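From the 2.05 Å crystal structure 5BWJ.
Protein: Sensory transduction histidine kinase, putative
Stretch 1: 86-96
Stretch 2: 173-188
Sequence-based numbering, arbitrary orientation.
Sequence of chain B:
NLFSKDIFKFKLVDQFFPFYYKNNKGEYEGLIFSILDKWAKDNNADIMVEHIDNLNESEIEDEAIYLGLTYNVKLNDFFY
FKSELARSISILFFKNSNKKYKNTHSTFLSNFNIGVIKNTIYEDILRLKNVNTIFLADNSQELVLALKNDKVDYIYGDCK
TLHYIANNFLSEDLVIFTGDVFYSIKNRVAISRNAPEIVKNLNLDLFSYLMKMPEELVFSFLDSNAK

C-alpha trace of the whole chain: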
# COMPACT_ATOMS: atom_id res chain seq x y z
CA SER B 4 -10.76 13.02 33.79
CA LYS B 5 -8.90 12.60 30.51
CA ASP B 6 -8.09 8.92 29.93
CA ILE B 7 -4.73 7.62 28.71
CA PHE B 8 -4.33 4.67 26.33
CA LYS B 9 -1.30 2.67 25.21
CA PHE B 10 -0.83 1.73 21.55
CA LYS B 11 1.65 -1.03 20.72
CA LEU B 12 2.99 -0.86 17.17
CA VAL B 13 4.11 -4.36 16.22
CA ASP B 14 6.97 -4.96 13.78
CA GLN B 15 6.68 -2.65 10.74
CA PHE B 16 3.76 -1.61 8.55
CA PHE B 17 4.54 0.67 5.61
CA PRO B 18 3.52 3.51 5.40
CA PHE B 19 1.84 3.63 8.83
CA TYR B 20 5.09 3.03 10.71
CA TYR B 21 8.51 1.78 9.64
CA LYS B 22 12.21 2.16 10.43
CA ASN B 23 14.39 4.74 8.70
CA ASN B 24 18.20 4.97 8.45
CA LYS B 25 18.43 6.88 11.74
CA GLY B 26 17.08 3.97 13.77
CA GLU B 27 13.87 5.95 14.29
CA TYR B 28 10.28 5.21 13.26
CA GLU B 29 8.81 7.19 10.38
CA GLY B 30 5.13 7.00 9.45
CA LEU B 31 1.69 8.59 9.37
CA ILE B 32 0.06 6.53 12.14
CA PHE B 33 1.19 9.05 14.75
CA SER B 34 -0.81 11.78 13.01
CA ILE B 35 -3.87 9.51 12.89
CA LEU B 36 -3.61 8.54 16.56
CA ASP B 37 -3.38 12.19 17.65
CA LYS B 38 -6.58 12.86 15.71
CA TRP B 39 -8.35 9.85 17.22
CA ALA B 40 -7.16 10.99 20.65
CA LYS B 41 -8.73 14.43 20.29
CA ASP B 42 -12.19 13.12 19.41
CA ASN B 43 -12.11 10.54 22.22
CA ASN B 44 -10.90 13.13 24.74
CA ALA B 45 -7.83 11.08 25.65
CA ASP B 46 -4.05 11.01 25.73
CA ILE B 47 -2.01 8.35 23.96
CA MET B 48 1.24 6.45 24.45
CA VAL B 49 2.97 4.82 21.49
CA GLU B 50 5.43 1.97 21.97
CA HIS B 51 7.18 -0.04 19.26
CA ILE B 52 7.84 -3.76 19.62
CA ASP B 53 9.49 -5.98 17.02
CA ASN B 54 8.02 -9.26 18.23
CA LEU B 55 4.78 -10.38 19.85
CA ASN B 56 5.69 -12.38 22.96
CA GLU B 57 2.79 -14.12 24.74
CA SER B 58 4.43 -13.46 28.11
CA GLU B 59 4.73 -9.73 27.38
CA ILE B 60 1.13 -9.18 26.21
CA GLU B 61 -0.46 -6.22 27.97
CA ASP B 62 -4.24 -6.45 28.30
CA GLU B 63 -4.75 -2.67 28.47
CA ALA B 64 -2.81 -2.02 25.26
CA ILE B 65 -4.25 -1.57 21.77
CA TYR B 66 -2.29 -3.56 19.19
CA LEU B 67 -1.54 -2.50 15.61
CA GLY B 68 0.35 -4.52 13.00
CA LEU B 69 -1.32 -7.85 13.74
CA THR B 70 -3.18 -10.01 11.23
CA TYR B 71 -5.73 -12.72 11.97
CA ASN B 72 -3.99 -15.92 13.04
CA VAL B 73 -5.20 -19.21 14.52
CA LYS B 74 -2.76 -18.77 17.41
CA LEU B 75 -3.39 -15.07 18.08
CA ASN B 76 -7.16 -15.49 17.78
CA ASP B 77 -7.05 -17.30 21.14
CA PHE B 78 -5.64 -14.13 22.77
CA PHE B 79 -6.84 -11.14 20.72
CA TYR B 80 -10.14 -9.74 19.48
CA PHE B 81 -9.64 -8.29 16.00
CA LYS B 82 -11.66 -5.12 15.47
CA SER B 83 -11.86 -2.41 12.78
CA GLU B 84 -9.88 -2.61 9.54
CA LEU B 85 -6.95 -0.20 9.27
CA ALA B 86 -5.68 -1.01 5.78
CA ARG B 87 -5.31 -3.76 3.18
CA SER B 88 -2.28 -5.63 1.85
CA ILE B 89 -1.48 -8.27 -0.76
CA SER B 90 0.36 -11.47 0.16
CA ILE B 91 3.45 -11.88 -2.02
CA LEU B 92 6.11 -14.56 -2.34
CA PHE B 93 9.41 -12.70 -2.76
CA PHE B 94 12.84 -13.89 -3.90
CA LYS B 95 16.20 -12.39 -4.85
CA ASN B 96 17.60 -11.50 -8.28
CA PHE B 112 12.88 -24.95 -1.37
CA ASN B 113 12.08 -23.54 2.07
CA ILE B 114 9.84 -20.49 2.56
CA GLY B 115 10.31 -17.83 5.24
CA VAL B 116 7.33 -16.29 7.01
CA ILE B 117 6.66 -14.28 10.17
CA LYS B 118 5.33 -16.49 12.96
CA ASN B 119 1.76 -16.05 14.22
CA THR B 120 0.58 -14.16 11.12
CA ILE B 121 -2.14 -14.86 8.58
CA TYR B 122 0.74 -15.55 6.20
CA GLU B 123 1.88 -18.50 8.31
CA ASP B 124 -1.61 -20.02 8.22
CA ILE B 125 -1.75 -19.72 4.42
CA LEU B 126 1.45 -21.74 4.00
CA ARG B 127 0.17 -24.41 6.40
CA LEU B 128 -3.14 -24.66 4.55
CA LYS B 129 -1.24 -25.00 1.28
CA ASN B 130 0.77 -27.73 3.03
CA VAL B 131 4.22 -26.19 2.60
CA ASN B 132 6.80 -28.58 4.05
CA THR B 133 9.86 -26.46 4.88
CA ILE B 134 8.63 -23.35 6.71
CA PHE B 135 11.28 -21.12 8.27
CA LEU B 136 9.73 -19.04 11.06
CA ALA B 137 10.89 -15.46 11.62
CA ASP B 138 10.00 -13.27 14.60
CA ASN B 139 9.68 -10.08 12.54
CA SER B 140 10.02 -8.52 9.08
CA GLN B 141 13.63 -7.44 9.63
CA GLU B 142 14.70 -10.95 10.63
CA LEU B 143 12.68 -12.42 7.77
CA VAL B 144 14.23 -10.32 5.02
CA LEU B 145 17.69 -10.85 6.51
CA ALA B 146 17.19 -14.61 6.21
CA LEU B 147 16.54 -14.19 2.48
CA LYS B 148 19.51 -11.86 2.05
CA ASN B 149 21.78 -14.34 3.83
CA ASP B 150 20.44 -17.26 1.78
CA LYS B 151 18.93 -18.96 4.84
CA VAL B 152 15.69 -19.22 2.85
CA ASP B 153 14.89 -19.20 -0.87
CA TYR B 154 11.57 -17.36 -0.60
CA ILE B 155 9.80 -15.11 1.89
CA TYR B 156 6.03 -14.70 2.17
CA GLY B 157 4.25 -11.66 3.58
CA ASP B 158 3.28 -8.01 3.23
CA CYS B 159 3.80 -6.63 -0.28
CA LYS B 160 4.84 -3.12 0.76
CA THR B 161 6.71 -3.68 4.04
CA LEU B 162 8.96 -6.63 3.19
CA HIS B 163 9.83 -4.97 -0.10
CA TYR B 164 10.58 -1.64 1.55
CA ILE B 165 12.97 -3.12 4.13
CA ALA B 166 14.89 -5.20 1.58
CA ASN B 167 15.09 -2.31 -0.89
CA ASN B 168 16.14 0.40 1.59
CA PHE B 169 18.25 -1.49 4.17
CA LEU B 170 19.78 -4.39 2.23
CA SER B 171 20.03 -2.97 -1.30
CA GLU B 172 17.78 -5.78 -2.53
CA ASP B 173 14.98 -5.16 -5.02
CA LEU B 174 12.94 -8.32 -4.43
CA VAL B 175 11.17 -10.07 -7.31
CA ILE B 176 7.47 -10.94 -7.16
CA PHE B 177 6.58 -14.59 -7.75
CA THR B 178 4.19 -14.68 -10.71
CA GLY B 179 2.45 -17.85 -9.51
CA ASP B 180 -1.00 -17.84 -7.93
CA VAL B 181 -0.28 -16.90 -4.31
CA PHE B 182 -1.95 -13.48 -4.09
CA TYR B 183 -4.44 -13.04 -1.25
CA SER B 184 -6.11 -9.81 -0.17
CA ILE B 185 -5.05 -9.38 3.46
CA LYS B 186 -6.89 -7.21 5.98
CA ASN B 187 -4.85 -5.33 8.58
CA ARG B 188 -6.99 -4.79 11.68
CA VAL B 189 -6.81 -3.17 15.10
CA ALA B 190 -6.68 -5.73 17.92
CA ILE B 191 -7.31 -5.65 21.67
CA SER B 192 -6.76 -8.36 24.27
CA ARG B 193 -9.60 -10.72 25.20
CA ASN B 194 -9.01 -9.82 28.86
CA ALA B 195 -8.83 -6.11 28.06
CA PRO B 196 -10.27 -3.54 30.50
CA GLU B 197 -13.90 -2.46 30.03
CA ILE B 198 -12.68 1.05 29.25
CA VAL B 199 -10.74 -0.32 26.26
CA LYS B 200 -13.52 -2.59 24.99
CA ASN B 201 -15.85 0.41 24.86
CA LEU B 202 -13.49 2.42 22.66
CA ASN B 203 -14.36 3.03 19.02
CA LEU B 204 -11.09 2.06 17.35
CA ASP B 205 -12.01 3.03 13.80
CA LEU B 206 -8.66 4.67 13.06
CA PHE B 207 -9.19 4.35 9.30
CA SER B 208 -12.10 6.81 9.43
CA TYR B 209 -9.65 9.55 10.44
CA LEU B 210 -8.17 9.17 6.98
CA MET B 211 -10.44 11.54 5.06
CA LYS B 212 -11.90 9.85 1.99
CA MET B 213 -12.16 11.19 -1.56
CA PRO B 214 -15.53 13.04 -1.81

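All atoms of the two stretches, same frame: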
# COMPACT_ATOMS: atom_id res chain seq x y z
N ALA B 86 -6.10 -1.07 7.18
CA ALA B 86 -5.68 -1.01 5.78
C ALA B 86 -5.63 -2.42 5.20
O ALA B 86 -5.80 -3.41 5.91
CB ALA B 86 -4.33 -0.33 5.66
N ARG B 87 -5.38 -2.49 3.89
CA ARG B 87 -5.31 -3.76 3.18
C ARG B 87 -3.92 -3.98 2.61
O ARG B 87 -3.21 -3.03 2.30
CB ARG B 87 -6.34 -3.81 2.06
CG ARG B 87 -7.74 -4.20 2.50
CD ARG B 87 -8.70 -4.19 1.32
NE ARG B 87 -9.87 -5.03 1.54
CZ ARG B 87 -11.01 -4.63 2.09
NH1 ARG B 87 -12.02 -5.48 2.25
NH2 ARG B 87 -11.16 -3.37 2.50
N SER B 88 -3.54 -5.25 2.47
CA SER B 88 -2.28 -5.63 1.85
C SER B 88 -2.50 -6.80 0.90
O SER B 88 -3.58 -7.39 0.86
CB SER B 88 -1.24 -6.00 2.91
OG SER B 88 -0.98 -4.91 3.78
N ILE B 89 -1.47 -7.11 0.12
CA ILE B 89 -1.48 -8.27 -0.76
C ILE B 89 -0.34 -9.20 -0.34
O ILE B 89 0.79 -8.76 -0.16
CB ILE B 89 -1.33 -7.88 -2.24
CG1 ILE B 89 -2.48 -6.95 -2.65
CG2 ILE B 89 -1.29 -9.13 -3.13
CD1 ILE B 89 -2.40 -6.44 -4.09
N SER B 90 -0.65 -10.48 -0.17
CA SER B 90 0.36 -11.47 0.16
C SER B 90 1.22 -11.75 -1.07
O SER B 90 0.69 -12.05 -2.14
CB SER B 90 -0.28 -12.75 0.68
OG SER B 90 -0.99 -13.42 -0.35
N ILE B 91 2.53 -11.67 -0.91
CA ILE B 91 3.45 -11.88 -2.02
C ILE B 91 4.61 -12.79 -1.62
O ILE B 91 5.18 -12.65 -0.53
CB ILE B 91 4.00 -10.53 -2.56
CG1 ILE B 91 2.93 -9.85 -3.42
CG2 ILE B 91 5.29 -10.74 -3.37
CD1 ILE B 91 3.36 -8.54 -4.06
N LEU B 92 4.93 -13.73 -2.50
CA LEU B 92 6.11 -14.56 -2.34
C LEU B 92 7.29 -13.88 -3.03
O LEU B 92 7.30 -13.76 -4.26
CB LEU B 92 5.87 -15.96 -2.92
CG LEU B 92 6.93 -17.01 -2.60
CD1 LEU B 92 6.92 -17.36 -1.12
CD2 LEU B 92 6.72 -18.26 -3.44
N PHE B 93 8.25 -13.41 -2.24
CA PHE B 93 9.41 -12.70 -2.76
C PHE B 93 10.63 -13.60 -2.89
O PHE B 93 10.77 -14.59 -2.17
CB PHE B 93 9.78 -11.52 -1.85
CG PHE B 93 8.84 -10.35 -1.95
CD1 PHE B 93 8.85 -9.53 -3.07
CD2 PHE B 93 7.98 -10.05 -0.91
CE1 PHE B 93 8.00 -8.45 -3.15
CE2 PHE B 93 7.13 -8.97 -0.99
CZ PHE B 93 7.14 -8.17 -2.12
N PHE B 94 11.53 -13.24 -3.81
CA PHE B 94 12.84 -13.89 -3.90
C PHE B 94 13.85 -12.92 -4.50
O PHE B 94 13.48 -11.87 -5.02
CB PHE B 94 12.77 -15.18 -4.72
CG PHE B 94 12.35 -14.97 -6.15
CD1 PHE B 94 11.01 -14.95 -6.49
CD2 PHE B 94 13.29 -14.83 -7.15
CE1 PHE B 94 10.62 -14.76 -7.81
CE2 PHE B 94 12.91 -14.64 -8.46
CZ PHE B 94 11.57 -14.61 -8.79
N LYS B 95 15.13 -13.27 -4.42
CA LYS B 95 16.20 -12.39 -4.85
C LYS B 95 16.52 -12.52 -6.33
O LYS B 95 16.20 -13.53 -6.96
CB LYS B 95 17.47 -12.67 -4.03
CG LYS B 95 17.39 -12.24 -2.58
CD LYS B 95 18.50 -12.87 -1.74
CE LYS B 95 19.88 -12.52 -2.28
NZ LYS B 95 20.97 -13.07 -1.42
N ASN B 96 17.15 -11.49 -6.89
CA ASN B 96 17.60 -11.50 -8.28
C ASN B 96 16.43 -11.58 -9.26
O ASN B 96 16.53 -11.10 -10.39
CB ASN B 96 18.56 -12.66 -8.52
N ASP B 173 16.27 -5.35 -4.37
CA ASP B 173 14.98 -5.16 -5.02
C ASP B 173 14.35 -6.53 -5.28
O ASP B 173 14.67 -7.18 -6.27
CB ASP B 173 15.15 -4.37 -6.33
CG ASP B 173 13.84 -3.79 -6.84
OD1 ASP B 173 13.89 -2.93 -7.74
OD2 ASP B 173 12.76 -4.18 -6.34
N LEU B 174 13.47 -6.96 -4.38
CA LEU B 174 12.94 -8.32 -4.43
C LEU B 174 11.96 -8.53 -5.59
O LEU B 174 11.18 -7.64 -5.93
CB LEU B 174 12.24 -8.65 -3.11
CG LEU B 174 13.12 -8.58 -1.86
CD1 LEU B 174 12.31 -8.89 -0.61
CD2 LEU B 174 14.32 -9.51 -1.96
N VAL B 175 12.02 -9.72 -6.17
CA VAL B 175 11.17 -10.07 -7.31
C VAL B 175 9.88 -10.74 -6.85
O VAL B 175 9.90 -11.58 -5.95
CB VAL B 175 11.92 -11.00 -8.29
CG1 VAL B 175 11.04 -11.33 -9.50
CG2 VAL B 175 13.22 -10.36 -8.75
N ILE B 176 8.77 -10.36 -7.47
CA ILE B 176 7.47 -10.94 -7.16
C ILE B 176 7.28 -12.27 -7.90
O ILE B 176 7.52 -12.35 -9.10
CB ILE B 176 6.33 -9.99 -7.54
CG1 ILE B 176 6.47 -8.66 -6.80
CG2 ILE B 176 4.97 -10.62 -7.22
CD1 ILE B 176 5.56 -7.57 -7.29
N PHE B 177 6.85 -13.29 -7.16
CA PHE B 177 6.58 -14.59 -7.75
C PHE B 177 5.26 -14.56 -8.51
O PHE B 177 4.20 -14.34 -7.93
CB PHE B 177 6.55 -15.67 -6.66
CG PHE B 177 6.37 -17.06 -7.19
CD1 PHE B 177 5.18 -17.75 -6.99
CD2 PHE B 177 7.38 -17.69 -7.89
CE1 PHE B 177 5.01 -19.03 -7.48
CE2 PHE B 177 7.22 -18.97 -8.38
CZ PHE B 177 6.03 -19.64 -8.17
N THR B 178 5.34 -14.80 -9.82
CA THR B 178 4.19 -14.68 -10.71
C THR B 178 3.06 -15.65 -10.36
O THR B 178 1.89 -15.35 -10.59
CB THR B 178 4.61 -14.92 -12.18
OG1 THR B 178 5.65 -14.00 -12.54
CG2 THR B 178 3.44 -14.74 -13.15
N GLY B 179 3.42 -16.80 -9.79
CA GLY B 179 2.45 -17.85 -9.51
C GLY B 179 1.28 -17.40 -8.64
O GLY B 179 1.36 -16.37 -7.96
N ASP B 180 0.21 -18.18 -8.67
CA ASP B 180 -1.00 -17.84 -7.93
C ASP B 180 -0.81 -18.01 -6.42
O ASP B 180 -0.95 -19.10 -5.88
CB ASP B 180 -2.17 -18.72 -8.40
N VAL B 181 -0.47 -16.91 -5.76
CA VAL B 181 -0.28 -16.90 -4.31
C VAL B 181 -0.77 -15.58 -3.70
O VAL B 181 -0.45 -15.26 -2.55
CB VAL B 181 1.20 -17.11 -3.93
CG1 VAL B 181 1.68 -18.48 -4.37
CG2 VAL B 181 2.07 -16.01 -4.53
N PHE B 182 -1.54 -14.83 -4.48
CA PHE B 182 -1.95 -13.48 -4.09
C PHE B 182 -3.29 -13.48 -3.36
O PHE B 182 -4.33 -13.73 -3.97
CB PHE B 182 -2.02 -12.58 -5.31
CG PHE B 182 -0.79 -12.63 -6.17
CD1 PHE B 182 0.41 -12.10 -5.72
CD2 PHE B 182 -0.83 -13.20 -7.43
CE1 PHE B 182 1.54 -12.15 -6.51
CE2 PHE B 182 0.30 -13.25 -8.23
CZ PHE B 182 1.49 -12.72 -7.76
N TYR B 183 -3.24 -13.19 -2.07
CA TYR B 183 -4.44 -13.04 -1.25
C TYR B 183 -4.60 -11.58 -0.83
O TYR B 183 -3.60 -10.90 -0.57
CB TYR B 183 -4.37 -13.93 -0.01
CG TYR B 183 -4.40 -15.41 -0.28
CD1 TYR B 183 -5.58 -16.14 -0.19
CD2 TYR B 183 -3.23 -16.10 -0.61
CE1 TYR B 183 -5.60 -17.50 -0.44
CE2 TYR B 183 -3.25 -17.46 -0.85
CZ TYR B 183 -4.44 -18.15 -0.77
OH TYR B 183 -4.46 -19.51 -1.01
N SER B 184 -5.84 -11.12 -0.75
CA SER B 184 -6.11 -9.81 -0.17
C SER B 184 -6.14 -9.94 1.35
O SER B 184 -6.99 -10.65 1.90
CB SER B 184 -7.44 -9.24 -0.68
OG SER B 184 -7.64 -7.93 -0.19
N ILE B 185 -5.21 -9.27 2.01
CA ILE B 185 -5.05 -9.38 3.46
C ILE B 185 -5.56 -8.12 4.15
O ILE B 185 -5.22 -7.01 3.77
CB ILE B 185 -3.57 -9.60 3.85
CG1 ILE B 185 -3.00 -10.82 3.13
CG2 ILE B 185 -3.43 -9.75 5.36
CD1 ILE B 185 -3.70 -12.13 3.45
N LYS B 186 -6.37 -8.32 5.19
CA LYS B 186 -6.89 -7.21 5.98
C LYS B 186 -6.02 -6.97 7.20
O LYS B 186 -5.72 -7.90 7.96
CB LYS B 186 -8.34 -7.48 6.40
CG LYS B 186 -9.23 -7.97 5.27
CD LYS B 186 -10.66 -8.18 5.73
CE LYS B 186 -11.45 -9.02 4.74
NZ LYS B 186 -11.39 -8.47 3.36
N ASN B 187 -5.60 -5.72 7.39
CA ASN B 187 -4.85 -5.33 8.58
C ASN B 187 -5.79 -4.63 9.55
O ASN B 187 -6.34 -3.57 9.26
CB ASN B 187 -3.69 -4.41 8.20
CG ASN B 187 -2.72 -5.08 7.24
OD1 ASN B 187 -1.92 -5.93 7.63
ND2 ASN B 187 -2.78 -4.69 5.97
N ARG B 188 -5.99 -5.25 10.72
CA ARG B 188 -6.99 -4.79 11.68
C ARG B 188 -6.38 -4.31 12.99
O ARG B 188 -5.23 -4.64 13.32
CB ARG B 188 -7.99 -5.90 11.96
CG ARG B 188 -8.79 -6.38 10.76
CD ARG B 188 -9.72 -7.52 11.14
NE ARG B 188 -10.52 -8.00 10.01
CZ ARG B 188 -11.70 -7.50 9.65
NH1 ARG B 188 -12.24 -6.48 10.31
NH2 ARG B 188 -12.34 -8.01 8.61
O HOH W 1 -5.86 -6.33 -0.62
O HOH W 2 4.01 -13.76 -5.19

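Residues 86-94 form one long strand that pairs antiparallel with two separate parts of the second stretch, strands 184-188 and 175-176. The axes of 86-94 and 184-188 approach to 4.6 Å at 141° between their N-to-C directions. Ala-86 pairs with Asn-187 (Ala-86 N to Asn-187 O 3.3 Å, Asn-187 N to Ala-86 O 2.8 Å) and Ser-88 with Ile-185 (Ser-88 N to Ile-185 O 2.8 Å, Ile-185 N to Ser-88 O 2.7 Å, both near-linear at 166° and 169°). At the other end, Val-175 N donates to Phe-94 O (2.8 Å) and Phe-94 N to Val-175 O (3.2 Å).

Between these ladders the second stretch loops out, and Ser-90 compensates. Its N donates to Tyr-183 O (3.0 Å), while its OG, in the p rotamer, donates to Val-181 O (2.9 Å) and accepts from Tyr-183 N (2.8 Å); a small hydroxyl thus does backbone work in a buried site. At Leu-92, O accepts directly from Phe-177 N (3.0 Å), but water 2 bridges the reverse link, accepting from Leu-92 N (2.8 Å) and donating to Phe-177 O (2.8 Å).

Side chains alternate between the faces. Ser-88 and Asn-187 share one, where Asn-187 ND2 donates to Ser-88 OG (2.8 Å), giving the buried amide a polar partner. Arg-87 and Lys-186 share the other; their like charges come close, NH1 of Arg-87 to NZ of Lys-186 at 3.3 Å, without a hydrogen bond, and both side chains retain some exposure.

Farther along, contacts are apolar. Ile-91 CG2 meets Ile-176 CG2 (3.9 Å), and Phe-93 CD1 packs on Leu-174 CB (3.5 Å), all four residues being buried. On the Phe-94 side, Val-175 CB lies over the ring face, 3.9 Å from the centroid of Phe-94, 20° off the normal. Together the stretches bury 1162 Å².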